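Long-range contact in cytolethal distending toxin protein B (PDB 1SR4), which probably damages host-cell DNA as the DNase I-like nuclease subunit of a tripartite bacterial genotoxin: residues F135-L140 with W172-D177. Numbering follows the deposited sequence.
Sequences FTVHAL and WMVVGD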
ATOM      1  N   PHE B 135       8.566  15.788   8.141  1.00 12.89           N
ATOM      2  CA  PHE B 135       8.589  15.016   9.387  1.00 12.02           C
ATOM      3  C   PHE B 135       7.589  13.855   9.408  1.00 12.01           C
ATOM      4  O   PHE B 135       6.519  13.926   8.805  1.00 11.76           O
ATOM      5  CB  PHE B 135       8.226  15.913  10.584  1.00 10.13           C
ATOM      6  CG  PHE B 135       9.241  16.973  10.905  1.00 10.80           C
ATOM      7  CD1 PHE B 135      10.236  16.733  11.851  1.00 10.85           C
ATOM      8  CD2 PHE B 135       9.181  18.223  10.291  1.00 10.98           C
ATOM      9  CE1 PHE B 135      11.158  17.725  12.182  1.00 12.62           C
ATOM     10  CE2 PHE B 135      10.090  19.226  10.608  1.00 13.13           C
ATOM     11  CZ  PHE B 135      11.084  18.982  11.557  1.00 13.53           C
ATOM     12  N   THR B 136       7.949  12.806  10.137  1.00 12.18           N
ATOM     13  CA  THR B 136       7.078  11.664  10.352  1.00 14.14           C
ATOM     14  C   THR B 136       6.761  11.712  11.861  1.00 14.31           C
ATOM     15  O   THR B 136       7.654  11.911  12.679  1.00 14.64           O
ATOM     16  CB  THR B 136       7.770  10.292   9.999  1.00 13.94           C
ATOM     17  OG1 THR B 136       6.864   9.216  10.282  1.00 16.20           O
ATOM     18  CG2 THR B 136       9.034  10.070  10.825  1.00 15.52           C
ATOM     19  N   VAL B 137       5.490  11.568  12.224  1.00 13.65           N
ATOM     20  CA  VAL B 137       5.093  11.570  13.625  1.00 12.79           C
ATOM     21  C   VAL B 137       4.167  10.420  13.949  1.00 11.27           C
ATOM     22  O   VAL B 137       3.475   9.874  13.079  1.00  9.64           O
ATOM     23  CB  VAL B 137       4.327  12.849  14.046  1.00 13.29           C
ATOM     24  CG1 VAL B 137       5.225  14.052  13.930  1.00 15.64           C
ATOM     25  CG2 VAL B 137       3.049  12.995  13.189  1.00 13.61           C
ATOM     26  N   HIS B 138       4.170  10.057  15.221  1.00  9.46           N
ATOM     27  CA  HIS B 138       3.302   9.020  15.725  1.00  8.96           C
ATOM     28  C   HIS B 138       2.919   9.492  17.122  1.00  9.82           C
ATOM     29  O   HIS B 138       3.618   9.209  18.096  1.00 11.58           O
ATOM     30  CB  HIS B 138       4.024   7.668  15.790  1.00  8.74           C
ATOM     31  CG  HIS B 138       3.138   6.546  16.238  1.00  9.08           C
ATOM     32  ND1 HIS B 138       3.564   5.239  16.320  1.00 10.43           N
ATOM     33  CD2 HIS B 138       1.843   6.543  16.633  1.00 10.73           C
ATOM     34  CE1 HIS B 138       2.571   4.479  16.742  1.00 11.05           C
ATOM     35  NE2 HIS B 138       1.512   5.245  16.938  1.00 10.82           N
ATOM     36  N   ALA B 139       1.815  10.232  17.215  1.00 11.46           N
ATOM     37  CA  ALA B 139       1.361  10.770  18.500  1.00 11.80           C
ATOM     38  C   ALA B 139       0.804   9.681  19.413  1.00 13.83           C
ATOM     39  O   ALA B 139       0.498   8.559  18.968  1.00 12.94           O
ATOM     40  CB  ALA B 139       0.312  11.864  18.270  1.00 11.01           C
ATOM     41  N   LEU B 140       0.651  10.021  20.690  1.00 13.82           N
ATOM     42  CA  LEU B 140       0.147   9.085  21.687  1.00 15.11           C
ATOM     43  C   LEU B 140      -1.255   8.570  21.376  1.00 16.06           C
ATOM     44  O   LEU B 140      -2.122   9.324  20.931  1.00 15.60           O
ATOM     45  CB  LEU B 140       0.179   9.746  23.079  1.00 15.32           C
ATOM     46  CG  LEU B 140       1.592  10.084  23.597  1.00 15.52           C
ATOM     47  CD1 LEU B 140       1.540  11.125  24.723  1.00 16.34           C
ATOM     48  CD2 LEU B 140       2.259   8.796  24.087  1.00 16.83           C
ATOM     49  N   TRP B 172       7.688  23.427   5.798  1.00 15.75           N
ATOM     50  CA  TRP B 172       7.760  22.153   6.507  1.00 15.13           C
ATOM     51  C   TRP B 172       6.396  21.468   6.531  1.00 16.27           C
ATOM     52  O   TRP B 172       5.360  22.130   6.520  1.00 16.14           O
ATOM     53  CB  TRP B 172       8.298  22.314   7.937  1.00 13.31           C
ATOM     54  CG  TRP B 172       7.665  23.386   8.786  1.00 15.16           C
ATOM     55  CD1 TRP B 172       8.101  24.671   8.938  1.00 15.77           C
ATOM     56  CD2 TRP B 172       6.533  23.243   9.655  1.00 15.26           C
ATOM     57  NE1 TRP B 172       7.319  25.331   9.855  1.00 17.42           N
ATOM     58  CE2 TRP B 172       6.350  24.479  10.310  1.00 14.76           C
ATOM     59  CE3 TRP B 172       5.654  22.188   9.943  1.00 16.38           C
ATOM     60  CZ2 TRP B 172       5.330  24.693  11.241  1.00 16.44           C
ATOM     61  CZ3 TRP B 172       4.632  22.402  10.874  1.00 16.15           C
ATOM     62  CH2 TRP B 172       4.484  23.646  11.509  1.00 18.28           C
ATOM     63  N   MET B 173       6.426  20.137   6.559  1.00 14.66           N
ATOM     64  CA  MET B 173       5.236  19.294   6.536  1.00 15.52           C
ATOM     65  C   MET B 173       5.390  18.184   7.588  1.00 15.10           C
ATOM     66  O   MET B 173       6.369  17.448   7.567  1.00 15.31           O
ATOM     67  CB  MET B 173       5.149  18.665   5.154  1.00 17.01           C
ATOM     68  CG  MET B 173       3.787  18.379   4.653  1.00 22.96           C
ATOM     69  SD  MET B 173       3.917  17.685   2.991  1.00 23.91           S
ATOM     70  CE  MET B 173       2.417  16.849   2.940  1.00 20.03           C
ATOM     71  N   VAL B 174       4.417  18.065   8.485  1.00 14.43           N
ATOM     72  CA  VAL B 174       4.436  17.060   9.545  1.00 13.45           C
ATOM     73  C   VAL B 174       3.376  16.028   9.151  1.00 13.74           C
ATOM     74  O   VAL B 174       2.192  16.341   9.108  1.00 13.32           O
ATOM     75  CB  VAL B 174       4.094  17.713  10.899  1.00 12.71           C
ATOM     76  CG1 VAL B 174       4.125  16.674  12.003  1.00 13.78           C
ATOM     77  CG2 VAL B 174       5.088  18.832  11.180  1.00 12.85           C
ATOM     78  N   VAL B 175       3.817  14.807   8.861  1.00 14.93           N
ATOM     79  CA  VAL B 175       2.929  13.743   8.380  1.00 13.68           C
ATOM     80  C   VAL B 175       2.979  12.464   9.205  1.00 12.40           C
ATOM     81  O   VAL B 175       4.051  11.951   9.506  1.00 11.24           O
ATOM     82  CB  VAL B 175       3.309  13.364   6.936  1.00 15.30           C
ATOM     83  CG1 VAL B 175       2.274  12.418   6.341  1.00 14.15           C
ATOM     84  CG2 VAL B 175       3.463  14.640   6.098  1.00 15.03           C
ATOM     85  N   GLY B 176       1.818  11.919   9.538  1.00 12.18           N
ATOM     86  CA  GLY B 176       1.842  10.694  10.301  1.00 11.62           C
ATOM     87  C   GLY B 176       0.547  10.346  10.986  1.00 11.08           C
ATOM     88  O   GLY B 176      -0.525  10.785  10.585  1.00 11.06           O
ATOM     89  N   ASP B 177       0.673   9.544  12.033  1.00 11.02           N
ATOM     90  CA  ASP B 177      -0.459   9.065  12.816  1.00 10.11           C
ATOM     91  C   ASP B 177      -0.643  10.008  14.001  1.00 11.48           C
ATOM     92  O   ASP B 177       0.093   9.913  15.004  1.00 10.68           O
ATOM     93  CB  ASP B 177      -0.138   7.646  13.279  1.00  9.72           C
ATOM     94  CG  ASP B 177      -1.270   6.987  14.049  1.00 13.27           C
ATOM     95  OD1 ASP B 177      -2.220   7.680  14.496  1.00 12.94           O
ATOM     96  OD2 ASP B 177      -1.183   5.746  14.210  1.00 12.64           O
TER
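His138 and Asp177 both set CG anti to the backbone N (chi1 -177° in each), which lays imidazole and carboxylate side by side, pointing the same way. Their planes are only 13° apart, and Asp177 OD2 stands 3.9 Å from His138 NE2, a neighbour rather than a bonded partner; OD2 is instead hydrogen-bonded by Asn11 ND2. On the other face of the sheet, Val174 turns CG1 anti to its N, and Val174 CG1 comes within 3.4 Å of Val137 CG1, tighter than usual for two methyls, the side chains crossing at about a right angle. Phe135 extends this apolar patch, Phe135 CD2 lying 4.2 Å from Val174 CG2 while Met173 O sits at the ring edge, in plane. Compact branched valines and a flat ring suit a buried sheet face.

The backbones pair as a parallel ladder between neighbouring strands, which helix 147-159 links in a beta-alpha-beta crossover. Phe135 N gives Met173 O a 2.8 Å bond that is nearly straight (175°), and Phe135 O receives Val175 N. The ladder continues through Val137 N to Val175 O and Asp177 N to Val137 O, and closes with Ala139 N to Asp177 O at 2.8 Å. Glycine suits position 176, where the chain turns a corner: a CB would collide with Val137 O, whereas Gly176 CA approaches Val137 O to 3.3 Å in a CA-H...O contact. Thr136 and Val175 face strand 39-43, the threonine hydroxyl reaching Gln43, so this side packs on the second sheet of the DNase I-like sandwich.

The near-coplanar imidazole and carboxylate lie on this same face, where Asn11 ND2 on OD2, with a weak bond from Asn179 N to OD1, probably helps fix the carboxylate's rotation.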